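Local coordinates for rieske iron-sulfur protein soxF (PDB 1JM1) that carries a Rieske-type [2Fe-2S] cluster and probably passes electrons along the respiratory chain of an archaeon as part of a quinol oxidase, at residues A36-D41 with A169-A174; G119-C124 with I130-D135. All coordinates share one frame; numbering follows the deposited sequence. Where two conformers were deposited one is given.

In the fold
The two contacts lie in different parts of one compact chain, with centres about 19 Å apart and nearest atoms about 8 Å apart. Interaction 1 joins the loop between strands 32-36 and 43-48 to the long loop that follows strand 161-167, tying an early piece of the chain to a late one. Interaction 2 is nested in the sequence between those pieces: the hairpin of strands 121-123 and 130-132, inside a mixed sheet that also includes strands 114-116 and 138-141. The hairpin carries Cys-124 to the iron-sulfur cluster, whereas the side chain of Tyr-171 stays about 13 Å from it, so one contact belongs to the redox site and the other to the surrounding fold.

Interaction 1: A36-D41 with A169-A174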
loop_
_atom_site.group_PDB
_atom_site.type_symbol
_atom_site.label_atom_id
_atom_site.label_comp_id
_atom_site.label_asym_id
_atom_site.label_seq_id
_atom_site.Cartn_x
_atom_site.Cartn_y
_atom_site.Cartn_z
ATOM N N ALA A 36 -9.148 0.723 -4.285
ATOM C CA ALA A 36 -9.676 -0.234 -3.307
ATOM C C ALA A 36 -9.379 -1.630 -3.794
ATOM O O ALA A 36 -9.470 -1.906 -5.003
ATOM C CB ALA A 36 -11.175 -0.090 -3.119
ATOM N N TYR A 37 -9.015 -2.525 -2.871
ATOM C CA TYR A 37 -8.651 -3.881 -3.261
ATOM C C TYR A 37 -8.484 -4.751 -2.021
ATOM O O TYR A 37 -7.899 -4.283 -1.044
ATOM C CB TYR A 37 -7.267 -3.879 -3.967
ATOM C CG TYR A 37 -6.801 -5.253 -4.395
ATOM C CD1 TYR A 37 -7.275 -5.853 -5.555
ATOM C CD2 TYR A 37 -5.895 -5.967 -3.595
ATOM C CE1 TYR A 37 -6.868 -7.124 -5.916
ATOM C CE2 TYR A 37 -5.504 -7.242 -3.964
ATOM C CZ TYR A 37 -6.005 -7.813 -5.140
ATOM O OH TYR A 37 -5.578 -9.080 -5.444
ATOM N N PRO A 38 -8.869 -6.036 -2.085
ATOM C CA PRO A 38 -9.625 -6.689 -3.155
ATOM C C PRO A 38 -11.086 -6.384 -3.208
ATOM O O PRO A 38 -11.727 -6.766 -4.192
ATOM C CB PRO A 38 -9.344 -8.189 -2.903
ATOM C CG PRO A 38 -9.189 -8.247 -1.379
ATOM C CD PRO A 38 -8.435 -7.010 -1.044
ATOM N N LEU A 39 -11.661 -5.747 -2.173
ATOM C CA LEU A 39 -13.023 -5.359 -2.115
ATOM C C LEU A 39 -13.170 -3.874 -2.166
ATOM O O LEU A 39 -12.267 -3.119 -1.775
ATOM C CB LEU A 39 -13.715 -5.890 -0.836
ATOM C CG LEU A 39 -13.579 -7.408 -0.568
ATOM C CD1 LEU A 39 -14.303 -7.679 0.743
ATOM C CD2 LEU A 39 -14.022 -8.294 -1.694
ATOM N N THR A 40 -14.326 -3.407 -2.579
ATOM C CA THR A 40 -14.529 -1.958 -2.815
ATOM C C THR A 40 -14.356 -1.179 -1.634
ATOM O O THR A 40 -14.040 0.042 -1.701
ATOM C CB THR A 40 -15.904 -1.647 -3.485
ATOM O OG1 THR A 40 -16.783 -2.004 -2.490
ATOM C CG2 THR A 40 -15.984 -2.442 -4.743
ATOM N N ASP A 41 -14.565 -1.627 -0.412
ATOM C CA ASP A 41 -14.420 -0.819 0.830
ATOM C C ASP A 41 -13.086 -0.906 1.573
ATOM O O ASP A 41 -12.961 -0.519 2.755
ATOM C CB ASP A 41 -15.552 -1.452 1.799
ATOM C CG ASP A 41 -15.413 -2.932 2.259
ATOM O OD1 ASP A 41 -14.583 -3.895 2.177
ATOM O OD2 ASP A 41 -16.322 -3.655 2.956
ATOM N N ALA A 169 -0.356 -9.886 3.888
ATOM C CA ALA A 169 -0.886 -9.991 5.243
ATOM C C ALA A 169 -2.316 -9.605 5.233
ATOM O O ALA A 169 -2.785 -8.840 4.340
ATOM C CB ALA A 169 -0.099 -9.059 6.149
ATOM N N PRO A 170 -3.077 -10.008 6.243
ATOM C CA PRO A 170 -4.443 -9.481 6.435
ATOM C C PRO A 170 -4.403 -8.007 6.793
ATOM O O PRO A 170 -3.512 -7.525 7.510
ATOM C CB PRO A 170 -4.956 -10.294 7.646
ATOM C CG PRO A 170 -3.692 -10.666 8.398
ATOM C CD PRO A 170 -2.686 -10.941 7.323
ATOM N N TYR A 171 -5.419 -7.300 6.338
ATOM C CA TYR A 171 -5.674 -5.925 6.764
ATOM C C TYR A 171 -6.132 -5.912 8.226
ATOM O O TYR A 171 -6.382 -6.964 8.848
ATOM C CB TYR A 171 -6.756 -5.325 5.869
ATOM C CG TYR A 171 -6.428 -5.236 4.398
ATOM C CD1 TYR A 171 -7.455 -5.226 3.471
ATOM C CD2 TYR A 171 -5.135 -5.139 3.904
ATOM C CE1 TYR A 171 -7.214 -5.123 2.129
ATOM C CE2 TYR A 171 -4.888 -5.036 2.536
ATOM C CZ TYR A 171 -5.924 -5.030 1.647
ATOM O OH TYR A 171 -5.631 -4.929 0.316
ATOM N N PHE A 172 -6.235 -4.718 8.782
ATOM C CA PHE A 172 -6.764 -4.524 10.119
ATOM C C PHE A 172 -8.048 -5.297 10.322
ATOM O O PHE A 172 -8.968 -5.244 9.518
ATOM C CB PHE A 172 -7.018 -3.017 10.293
ATOM C CG PHE A 172 -7.666 -2.676 11.628
ATOM C CD1 PHE A 172 -6.955 -2.778 12.817
ATOM C CD2 PHE A 172 -8.996 -2.258 11.659
ATOM C CE1 PHE A 172 -7.550 -2.474 14.041
ATOM C CE2 PHE A 172 -9.597 -1.926 12.900
ATOM C CZ PHE A 172 -8.868 -2.059 14.031
ATOM N N SER A 173 -8.148 -5.948 11.479
ATOM C CA SER A 173 -9.376 -6.654 11.879
ATOM C C SER A 173 -10.261 -5.688 12.646
ATOM O O SER A 173 -9.944 -5.279 13.758
ATOM C CB SER A 173 -9.044 -7.826 12.809
ATOM O OG SER A 173 -8.392 -8.883 12.125
ATOM N N ALA A 174 -11.385 -5.371 12.028
ATOM C CA ALA A 174 -12.385 -4.471 12.628
ATOM C C ALA A 174 -13.453 -5.318 13.308
ATOM O O ALA A 174 -13.269 -5.692 14.456
ATOM C CB ALA A 174 -12.891 -3.529 11.542
#
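Tyr-171 reaches across from its own loop and gives its phenol proton to the backbone of Tyr-37, with OH of Tyr-171 2.7 Å from O of Tyr-37. The oxygen meets the phenol at the ring edge, in the ring plane. Seen from the carbonyl, the approach is bent (C=O...O angle 135°) and lies 39° above the carbonyl plane, off the lone-pair direction. Alongside this bond, CD of Pro-38 rests 3.7 Å from OH and 3.9 Å from CE1 of Tyr-171, so the polar tip also has a hydrocarbon neighbour. The two tyrosine side chains run at about a right angle, and their nearest atoms, CD2 of Tyr-37 and OH of Tyr-171, are 4.1 Å apart.

The peptide bond joining Tyr-37 to Pro-38 is cis. With CG of Tyr-37 opposite its backbone N (chi1 179°), the ring lies on the side where the proline follows, and CB of Pro-38 sits 3.9 Å above its centre. A hydrogen bond from the Tyr-37 hydroxyl to O of Pro-11 fixes the ring further. Asn-184 OD1 holds the backbone N of Tyr-171. Val-151 of strand 151-155 touches both tyrosines.

With only 97 Å² buried between the segments, the join depends largely on one short bond: the phenol of a buried tyrosine and a backbone carbonyl beside a cis-proline satisfy each other.

Interaction 2: G119-C124 with I130-D135; sequences GADLHC and IYALKD. With MG (magnesium ion), chain B; FES (Fe2/s2 (inorganic) cluster), chain C.
Leu-122 and Tyr-131 exchange two nearly straight backbone hydrogen bonds, N of Leu-122 to O of Tyr-131 and N of Tyr-131 to O of Leu-122, each 2.9 Å. They form the hydrogen-bonded pair of an antiparallel hairpin, flanked by the non-hydrogen-bonded pairs Asp-121 with Ala-132 and His-123 with Ile-130. Beyond the strands, N of Leu-133 bonds to O of Ala-120, and a water accepts from N of Lys-134 close to O of Gly-119.

Asp-121 divides its carboxylate. OD2 binds the magnesium ion at 2.1 Å, where five waters complete six ligands, and OD1 accepts from one of those waters while lying 3.3 Å from CA of Ala-132. Another of the metal's waters donates to O of Gly-119.

Beside Asp-121, CG2 of Ile-130 packs on its CB. The other branch of Ile-130 lies across His-123, with CG1 4.0 Å from the imidazole centroid in a CH-pi contact toward the rim of one face; ND1 of that ring bonds to O of Glu-110. On the sheet face of Leu-122 and Tyr-131, Leu-122 packs on Phe-45, which Leu-133, just past the strand, also touches; the Tyr-131 hydroxyl bonds to N of Val-95.

Just past strand 121-123, Cys-124 has its SG swung anti to its backbone N (chi1 -176°) and binds FE1 at 2.3 Å, sharing that iron with Cys-94. A hairpin whose connecting loop is one of the two that hold the cluster is characteristic of the Rieske fold.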
loop_
_atom_site.group_PDB
_atom_site.type_symbol
_atom_site.label_atom_id
_atom_site.label_comp_id
_atom_site.label_asym_id
_atom_site.label_seq_id
_atom_site.Cartn_x
_atom_site.Cartn_y
_atom_site.Cartn_z
ATOM N N GLY A 119 11.790 10.372 3.724
ATOM C CA GLY A 119 12.037 9.085 4.399
ATOM C C GLY A 119 11.102 7.973 4.004
ATOM O O GLY A 119 11.256 6.871 4.523
ATOM N N ALA A 120 10.108 8.227 3.185
ATOM C CA ALA A 120 9.055 7.272 2.879
ATOM C C ALA A 120 8.427 6.699 4.126
ATOM O O ALA A 120 8.141 5.499 4.204
ATOM C CB ALA A 120 9.526 6.177 1.930
ATOM N N ASP A 121 8.146 7.563 5.109
ATOM C CA ASP A 121 7.571 7.160 6.369
ATOM C C ASP A 121 6.152 7.646 6.496
ATOM O O ASP A 121 5.871 8.857 6.317
ATOM C CB ASP A 121 8.419 7.696 7.541
ATOM C CG ASP A 121 9.773 7.046 7.644
ATOM O OD1 ASP A 121 9.858 5.806 7.452
ATOM O OD2 ASP A 121 10.731 7.761 7.922
ATOM N N LEU A 122 5.212 6.762 6.750
ATOM C CA LEU A 122 3.796 7.071 6.807
ATOM C C LEU A 122 3.340 7.089 8.281
ATOM O O LEU A 122 3.396 6.038 8.960
ATOM C CB LEU A 122 3.017 6.069 5.996
ATOM C CG LEU A 122 1.505 6.256 5.926
ATOM C CD1 LEU A 122 1.099 7.678 5.510
ATOM C CD2 LEU A 122 0.915 5.229 4.947
ATOM N N HIS A 123 2.958 8.259 8.769
ATOM C CA HIS A 123 2.679 8.524 10.177
ATOM C C HIS A 123 1.163 8.680 10.382
ATOM O O HIS A 123 0.538 9.587 9.795
ATOM C CB HIS A 123 3.472 9.798 10.555
ATOM C CG HIS A 123 3.348 10.266 11.953
ATOM N ND1 HIS A 123 4.370 11.043 12.483
ATOM C CD2 HIS A 123 2.422 10.150 12.923
ATOM C CE1 HIS A 123 3.995 11.357 13.703
ATOM N NE2 HIS A 123 2.817 10.851 14.047
ATOM N N CYS A 124 0.597 7.830 11.213
ATOM C CA CYS A 124 -0.829 7.823 11.481
ATOM C C CYS A 124 -1.186 8.902 12.479
ATOM O O CYS A 124 -0.571 9.013 13.553
ATOM C CB CYS A 124 -1.231 6.464 12.085
ATOM S SG CYS A 124 -3.052 6.382 12.320
ATOM N N ILE A 130 4.232 4.867 12.958
ATOM C CA ILE A 130 4.993 5.246 11.764
ATOM C C ILE A 130 5.454 3.978 11.071
ATOM O O ILE A 130 6.157 3.166 11.671
ATOM C CB ILE A 130 6.164 6.180 12.062
ATOM C CG1 ILE A 130 5.675 7.449 12.832
ATOM C CG2 ILE A 130 6.889 6.556 10.783
ATOM C CD1 ILE A 130 6.786 8.431 13.176
ATOM N N TYR A 131 5.094 3.872 9.803
ATOM C CA TYR A 131 5.449 2.737 8.939
ATOM C C TYR A 131 6.502 3.163 7.946
ATOM O O TYR A 131 6.331 4.145 7.222
ATOM C CB TYR A 131 4.223 2.257 8.204
ATOM C CG TYR A 131 3.049 1.865 9.090
ATOM C CD1 TYR A 131 1.970 2.736 9.265
ATOM C CD2 TYR A 131 3.033 0.645 9.744
ATOM C CE1 TYR A 131 0.917 2.361 10.073
ATOM C CE2 TYR A 131 1.951 0.252 10.517
ATOM C CZ TYR A 131 0.891 1.122 10.669
ATOM O OH TYR A 131 -0.187 0.692 11.406
ATOM N N ALA A 132 7.621 2.411 7.896
ATOM C CA ALA A 132 8.726 2.713 7.011
ATOM C C ALA A 132 8.486 1.986 5.698
ATOM O O ALA A 132 8.803 0.799 5.544
ATOM C CB ALA A 132 10.024 2.304 7.664
ATOM N N LEU A 133 7.866 2.673 4.722
ATOM C CA LEU A 133 7.451 2.017 3.479
ATOM C C LEU A 133 8.625 1.426 2.715
ATOM O O LEU A 133 8.503 0.339 2.139
ATOM C CB LEU A 133 6.688 2.997 2.595
ATOM C CG LEU A 133 5.465 3.660 3.235
ATOM C CD1 LEU A 133 4.726 4.475 2.162
ATOM C CD2 LEU A 133 4.516 2.648 3.879
ATOM N N LYS A 134 9.777 2.122 2.669
ATOM C CA LYS A 134 10.884 1.596 1.892
ATOM C C LYS A 134 11.555 0.412 2.631
ATOM O O LYS A 134 12.354 -0.277 2.016
ATOM C CB LYS A 134 11.671 2.771 1.413
ATOM C CG LYS A 134 12.626 3.393 2.271
ATOM C CD LYS A 134 13.444 4.474 1.479
ATOM C CE LYS A 134 14.132 5.506 2.385
ATOM N NZ LYS A 134 15.153 4.784 3.230
ATOM N N ASP A 135 11.204 0.153 3.879
ATOM C CA ASP A 135 11.643 -0.997 4.632
ATOM C C ASP A 135 10.531 -2.030 4.759
ATOM O O ASP A 135 10.550 -2.885 5.643
ATOM C CB ASP A 135 12.225 -0.578 5.975
ATOM C CG ASP A 135 13.455 0.284 5.825
ATOM O OD1 ASP A 135 13.549 1.308 6.515
ATOM O OD2 ASP A 135 14.351 -0.067 5.005
HETATM MG MG MG B . 12.699 7.124 8.417
HETATM FE FE1 FES C . -3.098 4.436 13.604
HETATM FE FE2 FES C . -3.620 4.076 16.249
HETATM S S1 FES C . -1.672 4.765 15.336
HETATM S S2 FES C . -5.075 3.854 14.537
HETATM O O HOH W 1 10.711 3.947 4.814
HETATM O O HOH W 2 13.217 6.672 6.425
HETATM O O HOH W 3 12.129 5.256 8.614
HETATM O O HOH W 4 12.465 7.429 10.529
HETATM O O HOH W 5 14.623 6.539 8.941
HETATM O O HOH W 6 13.312 9.030 8.210
#